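Local coordinates for inositol monophosphatase family protein (Staphylococcus aureus subsp. aureus MSSA476, PDB 4I3Y) that probably hydrolyses inositol monophosphates to inositol and phosphate in a magnesium-dependent reaction that lithium inhibits, at residues Q168-A181 and V257-R271. Residues are numbered along the deposited sequence; the frame is centred on the assembly and turned at random.
Sequences QVMNLDTVQDLFDA and VLKILNANGGYQKYR
Ile260 meets helix 172-181 with both of its branches. CD1 lies 3.5 Å from Ala181 CB, while CG2, anti to the backbone N because CG1 takes the place beside it, touches Asp177 CB at 3.6 Å and also packs on Leu178 CD2. Leu178 divides its two methyls: CD2 goes to Ile260 and, more loosely, to Val257 CG1, whereas CD1 faces Leu261 CD2 at 4.1 Å. The same Leu261 methyl receives Met170 CE at 3.8 Å, the extended methionine chain crossing the leucine at about a right angle. Met170, Val257 and Leu261 also touch Ile207 of strand 205-208, which places this apolar layer between the sheet and helices 172-181 and 257-262, whose axes approach to 9.4 Å with N-to-C directions 154° apart. The pair belongs to the second alpha/beta half of the inositol monophosphatase fold; the Val169 side chain is about 14 Å from a magnesium ion, so this is packing outside the metal site.

A single backbone hydrogen bond ties the two loops where the chain enters helix 172-181: Asn171 N donates to Tyr267 O over 2.8 Å with an N-H...O angle of 179°. Asn171 is also the N-cap: its OD1 accepts from Asp173 N, which stands well above the side-chain carbonyl plane.

Among the charged groups, Arg271, the C-terminal residue, has its guanidinium oriented by an in-plane bond from NH2 to Gly266 O (3.0 Å), with a weak second one from NE. The Asn171 side chain lies over one face of that group, its amide end doubtfully placed, and Asn264 O over the other, while Asp173 OD2 approaches its edge in a long salt bridge, 3.8 Å to NH1, with the two planes 86° apart. Lys269 folds its aliphatic chain along Met170 O, bending at chi2 and chi4 to bring NZ into a weak bond with Gln168 O.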
ATOM      1  N   GLN A 168      -8.308  -9.766  -9.613  1.00 17.42           N
ATOM      2  CA  GLN A 168      -7.914 -10.459 -10.864  1.00 17.41           C
ATOM      3  C   GLN A 168      -8.414 -11.867 -10.848  1.00 18.97           C
ATOM      4  O   GLN A 168      -8.320 -12.566 -11.829  1.00 18.75           O
ATOM      5  CB  GLN A 168      -6.401 -10.535 -11.050  1.00 18.06           C
ATOM      6  CG  GLN A 168      -5.693  -9.224 -10.865  1.00 19.27           C
ATOM      7  CD  GLN A 168      -4.218  -9.302 -11.190  1.00 21.40           C
ATOM      8  OE1 GLN A 168      -3.387  -8.760 -10.479  1.00 22.65           O
ATOM      9  NE2 GLN A 168      -3.899 -10.000 -12.242  1.00 20.77           N
ATOM     10  N   VAL A 169      -8.991 -12.256  -9.728  1.00 19.44           N
ATOM     11  CA  VAL A 169      -9.272 -13.614  -9.462  1.00 21.57           C
ATOM     12  C   VAL A 169     -10.781 -13.834  -9.301  1.00 22.59           C
ATOM     13  O   VAL A 169     -11.214 -14.914  -8.959  1.00 23.11           O
ATOM     14  CB  VAL A 169      -8.385 -14.014  -8.224  1.00 24.42           C
ATOM     15  CG1 VAL A 169      -9.190 -14.547  -7.059  1.00 24.83           C
ATOM     16  CG2 VAL A 169      -7.251 -14.915  -8.677  1.00 25.22           C
ATOM     17  N   MET A 170     -11.570 -12.799  -9.573  1.00 22.74           N
ATOM     18  CA  MET A 170     -12.968 -12.810  -9.335  1.00 22.14           C
ATOM     19  C   MET A 170     -13.717 -12.431 -10.600  1.00 21.89           C
ATOM     20  O   MET A 170     -13.188 -11.763 -11.502  1.00 19.16           O
ATOM     21  CB  MET A 170     -13.357 -11.775  -8.287  1.00 26.42           C
ATOM     22  CG  MET A 170     -13.251 -12.160  -6.831  1.00 30.94           C
ATOM     23  SD  MET A 170     -13.910 -10.696  -5.948  1.00 34.39           S
ATOM     24  CE  MET A 170     -13.248 -11.139  -4.356  1.00 28.66           C
ATOM     25  N   ASN A 171     -14.987 -12.821 -10.621  1.00 20.13           N
ATOM     26  CA  ASN A 171     -15.865 -12.421 -11.694  1.00 21.81           C
ATOM     27  C   ASN A 171     -15.974 -10.893 -11.669  1.00 22.45           C
ATOM     28  O   ASN A 171     -16.182 -10.272 -10.592  1.00 22.43           O
ATOM     29  CB  ASN A 171     -17.219 -13.060 -11.384  1.00 25.28           C
ATOM     30  CG  ASN A 171     -18.380 -12.204 -11.781  1.00 31.74           C
ATOM     31  OD1 ASN A 171     -18.471 -11.711 -12.902  1.00 28.62           O
ATOM     32  ND2 ASN A 171     -19.317 -12.054 -10.856  1.00 40.18           N
ATOM     33  N   LEU A 172     -15.864 -10.265 -12.843  1.00 22.54           N
ATOM     34  CA  LEU A 172     -15.861  -8.812 -12.910  1.00 21.43           C
ATOM     35  C   LEU A 172     -17.134  -8.110 -12.418  1.00 20.87           C
ATOM     36  O   LEU A 172     -17.047  -6.970 -11.947  1.00 19.45           O
ATOM     37  CB  LEU A 172     -15.564  -8.339 -14.312  1.00 24.04           C
ATOM     38  CG  LEU A 172     -14.104  -8.278 -14.795  1.00 27.17           C
ATOM     39  CD1 LEU A 172     -13.081  -8.466 -13.705  1.00 26.73           C
ATOM     40  CD2 LEU A 172     -13.839  -9.177 -15.985  1.00 28.60           C
ATOM     41  N   ASP A 173     -18.295  -8.772 -12.511  1.00 19.76           N
ATOM     42  CA  ASP A 173     -19.541  -8.160 -12.081  1.00 20.89           C
ATOM     43  C   ASP A 173     -19.448  -8.035 -10.606  1.00 18.79           C
ATOM     44  O   ASP A 173     -19.840  -7.036 -10.054  1.00 17.74           O
ATOM     45  CB  ASP A 173     -20.754  -9.048 -12.342  1.00 23.97           C
ATOM     46  CG  ASP A 173     -21.475  -8.687 -13.580  1.00 32.31           C
ATOM     47  OD1 ASP A 173     -20.843  -8.194 -14.544  1.00 31.48           O
ATOM     48  OD2 ASP A 173     -22.699  -8.922 -13.587  1.00 37.15           O
ATOM     49  N   THR A 174     -18.958  -9.083  -9.961  1.00 18.64           N
ATOM     50  CA  THR A 174     -18.828  -8.990  -8.506  1.00 19.38           C
ATOM     51  C   THR A 174     -17.739  -8.042  -8.043  1.00 17.97           C
ATOM     52  O   THR A 174     -17.938  -7.275  -7.111  1.00 17.85           O
ATOM     53  CB  THR A 174     -18.996 -10.330  -7.709  1.00 21.50           C
ATOM     54  OG1 THR A 174     -18.205 -10.337  -6.515  1.00 21.90           O
ATOM     55  CG2 THR A 174     -18.836 -11.573  -8.492  1.00 16.63           C
ATOM     56  N   VAL A 175     -16.654  -7.968  -8.800  1.00 16.97           N
ATOM     57  CA  VAL A 175     -15.696  -6.876  -8.557  1.00 16.49           C
ATOM     58  C   VAL A 175     -16.375  -5.487  -8.647  1.00 16.52           C
ATOM     59  O   VAL A 175     -16.233  -4.621  -7.774  1.00 16.36           O
ATOM     60  CB  VAL A 175     -14.523  -6.954  -9.556  1.00 16.19           C
ATOM     61  CG1 VAL A 175     -13.628  -5.719  -9.373  1.00 15.49           C
ATOM     62  CG2 VAL A 175     -13.711  -8.236  -9.323  1.00 15.21           C
ATOM     63  N   GLN A 176     -17.129  -5.271  -9.717  1.00 17.51           N
ATOM     64  CA  GLN A 176     -17.878  -4.007  -9.866  1.00 17.40           C
ATOM     65  C   GLN A 176     -18.827  -3.755  -8.667  1.00 16.67           C
ATOM     66  O   GLN A 176     -18.879  -2.631  -8.100  1.00 16.82           O
ATOM     67  CB  GLN A 176     -18.574  -3.958 -11.234  1.00 18.82           C
ATOM     68  CG  GLN A 176     -19.191  -2.581 -11.607  1.00 21.72           C
ATOM     69  CD  GLN A 176     -18.174  -1.457 -11.746  1.00 22.44           C
ATOM     70  OE1 GLN A 176     -18.126  -0.558 -10.910  1.00 30.11           O
ATOM     71  NE2 GLN A 176     -17.370  -1.492 -12.775  1.00 22.98           N
ATOM     72  N   ASP A 177     -19.520  -4.792  -8.202  1.00 15.80           N
ATOM     73  CA  ASP A 177     -20.461  -4.593  -7.110  1.00 15.47           C
ATOM     74  C   ASP A 177     -19.747  -4.201  -5.827  1.00 15.28           C
ATOM     75  O   ASP A 177     -20.290  -3.389  -5.042  1.00 15.49           O
ATOM     76  CB  ASP A 177     -21.384  -5.787  -6.870  1.00 16.42           C
ATOM     77  CG  ASP A 177     -22.300  -6.063  -8.060  1.00 18.15           C
ATOM     78  OD1 ASP A 177     -22.578  -5.102  -8.823  1.00 18.86           O
ATOM     79  OD2 ASP A 177     -22.711  -7.257  -8.235  1.00 18.57           O
ATOM     80  N   LEU A 178     -18.549  -4.757  -5.615  1.00 14.42           N
ATOM     81  CA  LEU A 178     -17.752  -4.432  -4.415  1.00 13.02           C
ATOM     82  C   LEU A 178     -17.240  -2.983  -4.506  1.00 13.65           C
ATOM     83  O   LEU A 178     -17.288  -2.233  -3.513  1.00 14.46           O
ATOM     84  CB  LEU A 178     -16.587  -5.433  -4.292  1.00 12.94           C
ATOM     85  CG  LEU A 178     -16.957  -6.897  -3.969  1.00 13.41           C
ATOM     86  CD1 LEU A 178     -15.785  -7.846  -4.213  1.00 12.56           C
ATOM     87  CD2 LEU A 178     -17.368  -6.976  -2.518  1.00 12.74           C
ATOM     88  N   PHE A 179     -16.698  -2.598  -5.666  1.00 13.73           N
ATOM     89  CA  PHE A 179     -16.402  -1.164  -5.981  1.00 14.73           C
ATOM     90  C   PHE A 179     -17.572  -0.205  -5.662  1.00 17.55           C
ATOM     91  O   PHE A 179     -17.421   0.769  -4.917  1.00 17.74           O
ATOM     92  CB  PHE A 179     -16.065  -1.004  -7.468  1.00 13.96           C
ATOM     93  CG  PHE A 179     -14.688  -1.578  -7.904  1.00 13.33           C
ATOM     94  CD1 PHE A 179     -13.750  -2.002  -7.002  1.00 13.06           C
ATOM     95  CD2 PHE A 179     -14.365  -1.617  -9.261  1.00 13.11           C
ATOM     96  CE1 PHE A 179     -12.527  -2.517  -7.412  1.00 14.15           C
ATOM     97  CE2 PHE A 179     -13.149  -2.095  -9.703  1.00 14.28           C
ATOM     98  CZ  PHE A 179     -12.197  -2.555  -8.762  1.00 13.22           C
ATOM     99  N   ASP A 180     -18.745  -0.439  -6.258  1.00 18.73           N
ATOM    100  CA  ASP A 180     -19.903   0.458  -6.041  1.00 19.30           C
ATOM    101  C   ASP A 180     -20.363   0.572  -4.577  1.00 19.10           C
ATOM    102  O   ASP A 180     -20.770   1.642  -4.159  1.00 18.17           O
ATOM    103  CB  ASP A 180     -21.129   0.035  -6.875  1.00 21.31           C
ATOM    104  CG  ASP A 180     -20.853   0.004  -8.373  1.00 23.92           C
ATOM    105  OD1 ASP A 180     -19.894   0.667  -8.826  1.00 26.35           O
ATOM    106  OD2 ASP A 180     -21.585  -0.724  -9.097  1.00 26.87           O
ATOM    107  N   ALA A 181     -20.330  -0.520  -3.819  1.00 15.82           N
ATOM    108  CA  ALA A 181     -20.859  -0.505  -2.461  1.00 16.99           C
ATOM    109  C   ALA A 181     -19.870  -0.023  -1.392  1.00 16.72           C
ATOM    110  O   ALA A 181     -20.282   0.216  -0.284  1.00 16.94           O
ATOM    111  CB  ALA A 181     -21.358  -1.875  -2.086  1.00 14.17           C
ATOM    112  N   VAL A 257     -20.726  -7.387   2.765  1.00 16.02           N
ATOM    113  CA  VAL A 257     -19.699  -7.865   1.833  1.00 15.17           C
ATOM    114  C   VAL A 257     -19.989  -9.283   1.412  1.00 16.30           C
ATOM    115  O   VAL A 257     -19.798  -9.644   0.261  1.00 16.35           O
ATOM    116  CB  VAL A 257     -18.275  -7.803   2.457  1.00 14.62           C
ATOM    117  CG1 VAL A 257     -17.279  -8.418   1.488  1.00 13.35           C
ATOM    118  CG2 VAL A 257     -17.886  -6.332   2.753  1.00 14.90           C
ATOM    119  N   LEU A 258     -20.409 -10.123   2.377  1.00 17.18           N
ATOM    120  CA  LEU A 258     -20.675 -11.534   2.062  1.00 16.93           C
ATOM    121  C   LEU A 258     -21.872 -11.665   1.133  1.00 17.86           C
ATOM    122  O   LEU A 258     -21.918 -12.560   0.245  1.00 18.08           O
ATOM    123  CB  LEU A 258     -20.998 -12.360   3.330  1.00 15.92           C
ATOM    124  CG  LEU A 258     -19.830 -12.762   4.227  1.00 17.24           C
ATOM    125  CD1 LEU A 258     -20.286 -13.829   5.251  1.00 17.47           C
ATOM    126  CD2 LEU A 258     -18.711 -13.333   3.383  1.00 16.60           C
ATOM    127  N   LYS A 259     -22.863 -10.817   1.349  1.00 18.01           N
ATOM    128  CA  LYS A 259     -24.042 -10.904   0.500  1.00 20.49           C
ATOM    129  C   LYS A 259     -23.701 -10.450  -0.948  1.00 18.19           C
ATOM    130  O   LYS A 259     -24.094 -11.109  -1.906  1.00 18.88           O
ATOM    131  CB  LYS A 259     -25.253 -10.222   1.137  1.00 25.19           C
ATOM    132  CG  LYS A 259     -25.380  -8.768   0.776  1.00 33.60           C
ATOM    133  CD  LYS A 259     -26.808  -8.412   0.310  1.00 40.16           C
ATOM    134  CE  LYS A 259     -27.114  -6.929   0.628  1.00 41.45           C
ATOM    135  NZ  LYS A 259     -26.009  -6.050   0.138  1.00 43.12           N
ATOM    136  N   ILE A 260     -22.921  -9.382  -1.108  1.00 17.65           N
ATOM    137  CA  ILE A 260     -22.369  -9.032  -2.459  1.00 18.08           C
ATOM    138  C   ILE A 260     -21.580 -10.186  -3.117  1.00 16.46           C
ATOM    139  O   ILE A 260     -21.715 -10.467  -4.307  1.00 16.69           O
ATOM    140  CB  ILE A 260     -21.484  -7.776  -2.429  1.00 17.71           C
ATOM    141  CG1 ILE A 260     -22.309  -6.556  -2.095  1.00 19.16           C
ATOM    142  CG2 ILE A 260     -20.864  -7.497  -3.790  1.00 19.55           C
ATOM    143  CD1 ILE A 260     -21.452  -5.365  -1.661  1.00 18.95           C
ATOM    144  N   LEU A 261     -20.690 -10.830  -2.367  1.00 17.84           N
ATOM    145  CA  LEU A 261     -19.882 -11.896  -2.945  1.00 16.60           C
ATOM    146  C   LEU A 261     -20.755 -13.061  -3.435  1.00 17.24           C
ATOM    147  O   LEU A 261     -20.376 -13.773  -4.367  1.00 19.94           O
ATOM    148  CB  LEU A 261     -18.881 -12.455  -1.884  1.00 16.82           C
ATOM    149  CG  LEU A 261     -17.622 -11.627  -1.608  1.00 17.00           C
ATOM    150  CD1 LEU A 261     -16.962 -12.102  -0.309  1.00 17.68           C
ATOM    151  CD2 LEU A 261     -16.653 -11.628  -2.780  1.00 16.43           C
ATOM    152  N   ASN A 262     -21.838 -13.337  -2.729  1.00 17.84           N
ATOM    153  CA  ASN A 262     -22.596 -14.535  -2.973  1.00 21.28           C
ATOM    154  C   ASN A 262     -23.805 -14.276  -3.944  1.00 23.35           C
ATOM    155  O   ASN A 262     -24.435 -15.233  -4.416  1.00 23.87           O
ATOM    156  CB  ASN A 262     -23.041 -15.160  -1.641  1.00 21.42           C
ATOM    157  CG  ASN A 262     -21.867 -15.736  -0.844  1.00 25.69           C
ATOM    158  OD1 ASN A 262     -21.036 -16.488  -1.385  1.00 26.72           O
ATOM    159  ND2 ASN A 262     -21.792 -15.404   0.444  1.00 22.77           N
ATOM    160  N   ALA A 263     -24.105 -12.998  -4.223  1.00 22.72           N
ATOM    161  CA  ALA A 263     -25.204 -12.587  -5.124  1.00 21.39           C
ATOM    162  C   ALA A 263     -24.993 -13.124  -6.497  1.00 21.25           C
ATOM    163  O   ALA A 263     -23.849 -13.401  -6.891  1.00 19.10           O
ATOM    164  CB  ALA A 263     -25.311 -11.052  -5.187  1.00 21.11           C
ATOM    165  N   ASN A 264     -26.088 -13.237  -7.260  1.00 23.68           N
ATOM    166  CA  ASN A 264     -26.028 -13.525  -8.699  1.00 23.28           C
ATOM    167  C   ASN A 264     -25.249 -14.801  -9.086  1.00 23.40           C
ATOM    168  O   ASN A 264     -24.626 -14.837 -10.111  1.00 23.35           O
ATOM    169  CB  ASN A 264     -25.457 -12.318  -9.471  1.00 29.48           C
ATOM    170  CG  ASN A 264     -26.193 -11.025  -9.164  1.00 32.98           C
ATOM    171  OD1 ASN A 264     -27.430 -11.004  -9.062  1.00 30.18           O
ATOM    172  ND2 ASN A 264     -25.430  -9.941  -8.985  1.00 33.59           N
ATOM    173  N   GLY A 265     -25.269 -15.846  -8.262  1.00 22.83           N
ATOM    174  CA  GLY A 265     -24.478 -17.020  -8.617  1.00 24.99           C
ATOM    175  C   GLY A 265     -23.085 -17.028  -7.982  1.00 25.30           C
ATOM    176  O   GLY A 265     -22.338 -17.980  -8.180  1.00 26.58           O
ATOM    177  N   GLY A 266     -22.740 -15.973  -7.227  1.00 24.87           N
ATOM    178  CA  GLY A 266     -21.417 -15.881  -6.557  1.00 21.05           C
ATOM    179  C   GLY A 266     -20.238 -15.257  -7.305  1.00 21.43           C
ATOM    180  O   GLY A 266     -20.424 -14.543  -8.284  1.00 23.56           O
ATOM    181  N   TYR A 267     -18.999 -15.493  -6.848  1.00 19.74           N
ATOM    182  CA  TYR A 267     -17.947 -14.538  -7.191  1.00 20.14           C
ATOM    183  C   TYR A 267     -16.938 -15.133  -8.148  1.00 21.10           C
ATOM    184  O   TYR A 267     -15.998 -14.471  -8.544  1.00 19.96           O
ATOM    185  CB  TYR A 267     -17.256 -14.035  -5.913  1.00 20.07           C
ATOM    186  CG  TYR A 267     -16.685 -15.177  -5.146  1.00 20.01           C
ATOM    187  CD1 TYR A 267     -15.439 -15.743  -5.521  1.00 20.65           C
ATOM    188  CD2 TYR A 267     -17.399 -15.757  -4.071  1.00 20.47           C
ATOM    189  CE1 TYR A 267     -14.906 -16.830  -4.836  1.00 19.95           C
ATOM    190  CE2 TYR A 267     -16.863 -16.834  -3.378  1.00 21.64           C
ATOM    191  CZ  TYR A 267     -15.611 -17.332  -3.761  1.00 21.34           C
ATOM    192  OH  TYR A 267     -15.099 -18.372  -3.089  1.00 24.15           O
ATOM    193  N   GLN A 268     -17.124 -16.404  -8.494  1.00 20.18           N
ATOM    194  CA  GLN A 268     -16.207 -17.095  -9.406  1.00 22.41           C
ATOM    195  C   GLN A 268     -16.386 -16.550 -10.829  1.00 23.19           C
ATOM    196  O   GLN A 268     -17.466 -16.033 -11.217  1.00 24.69           O
ATOM    197  CB  GLN A 268     -16.470 -18.624  -9.376  1.00 22.48           C
ATOM    198  CG  GLN A 268     -16.366 -19.300  -7.996  1.00 23.74           C
ATOM    199  CD  GLN A 268     -14.921 -19.459  -7.564  1.00 25.38           C
ATOM    200  OE1 GLN A 268     -14.014 -19.314  -8.385  1.00 28.84           O
ATOM    201  NE2 GLN A 268     -14.688 -19.730  -6.274  1.00 26.98           N
ATOM    202  N   LYS A 269     -15.350 -16.667 -11.633  1.00 25.31           N
ATOM    203  CA  LYS A 269     -15.409 -16.164 -13.031  1.00 26.72           C
ATOM    204  C   LYS A 269     -16.489 -16.942 -13.850  1.00 28.45           C
ATOM    205  O   LYS A 269     -17.291 -16.372 -14.628  1.00 26.80           O
ATOM    206  CB  LYS A 269     -14.008 -16.289 -13.630  1.00 27.28           C
ATOM    207  CG  LYS A 269     -12.963 -15.361 -13.007  1.00 30.47           C
ATOM    208  CD  LYS A 269     -12.757 -14.102 -13.858  1.00 35.93           C
ATOM    209  CE  LYS A 269     -11.363 -13.461 -13.744  1.00 35.29           C
ATOM    210  NZ  LYS A 269     -10.270 -14.470 -13.771  1.00 38.05           N
ATOM    211  N   TYR A 270     -16.559 -18.247 -13.596  1.00 25.32           N
ATOM    212  CA  TYR A 270     -17.621 -19.075 -14.128  1.00 26.16           C
ATOM    213  C   TYR A 270     -18.662 -19.325 -13.034  1.00 26.33           C
ATOM    214  O   TYR A 270     -18.396 -19.983 -12.026  1.00 25.14           O
ATOM    215  CB  TYR A 270     -17.065 -20.401 -14.615  1.00 23.68           C
ATOM    216  CG  TYR A 270     -16.159 -20.317 -15.799  1.00 23.64           C
ATOM    217  CD1 TYR A 270     -16.384 -19.385 -16.839  1.00 22.68           C
ATOM    218  CD2 TYR A 270     -15.073 -21.201 -15.911  1.00 23.01           C
ATOM    219  CE1 TYR A 270     -15.522 -19.353 -17.957  1.00 23.03           C
ATOM    220  CE2 TYR A 270     -14.222 -21.174 -17.020  1.00 22.42           C
ATOM    221  CZ  TYR A 270     -14.446 -20.275 -18.037  1.00 21.93           C
ATOM    222  OH  TYR A 270     -13.551 -20.260 -19.113  1.00 21.77           O
ATOM    223  N   ARG A 271     -19.855 -18.821 -13.279  1.00 29.10           N
ATOM    224  CA  ARG A 271     -20.906 -18.832 -12.280  1.00 33.94           C
ATOM    225  C   ARG A 271     -22.146 -19.338 -13.000  1.00 31.80           C
ATOM    226  O   ARG A 271     -22.990 -19.936 -12.347  1.00 35.61           O
ATOM    227  CB  ARG A 271     -21.110 -17.408 -11.677  1.00 33.41           C
ATOM    228  CG  ARG A 271     -22.291 -16.695 -12.337  1.00 39.46           C
ATOM    229  CD  ARG A 271     -22.089 -15.221 -12.632  1.00 42.89           C
ATOM    230  NE  ARG A 271     -21.812 -14.461 -11.429  1.00 33.90           N
ATOM    231  CZ  ARG A 271     -22.092 -13.161 -11.258  1.00 33.04           C
ATOM    232  NH1 ARG A 271     -22.699 -12.423 -12.180  1.00 28.94           N
ATOM    233  NH2 ARG A 271     -21.767 -12.585 -10.119  1.00 27.25           N
TER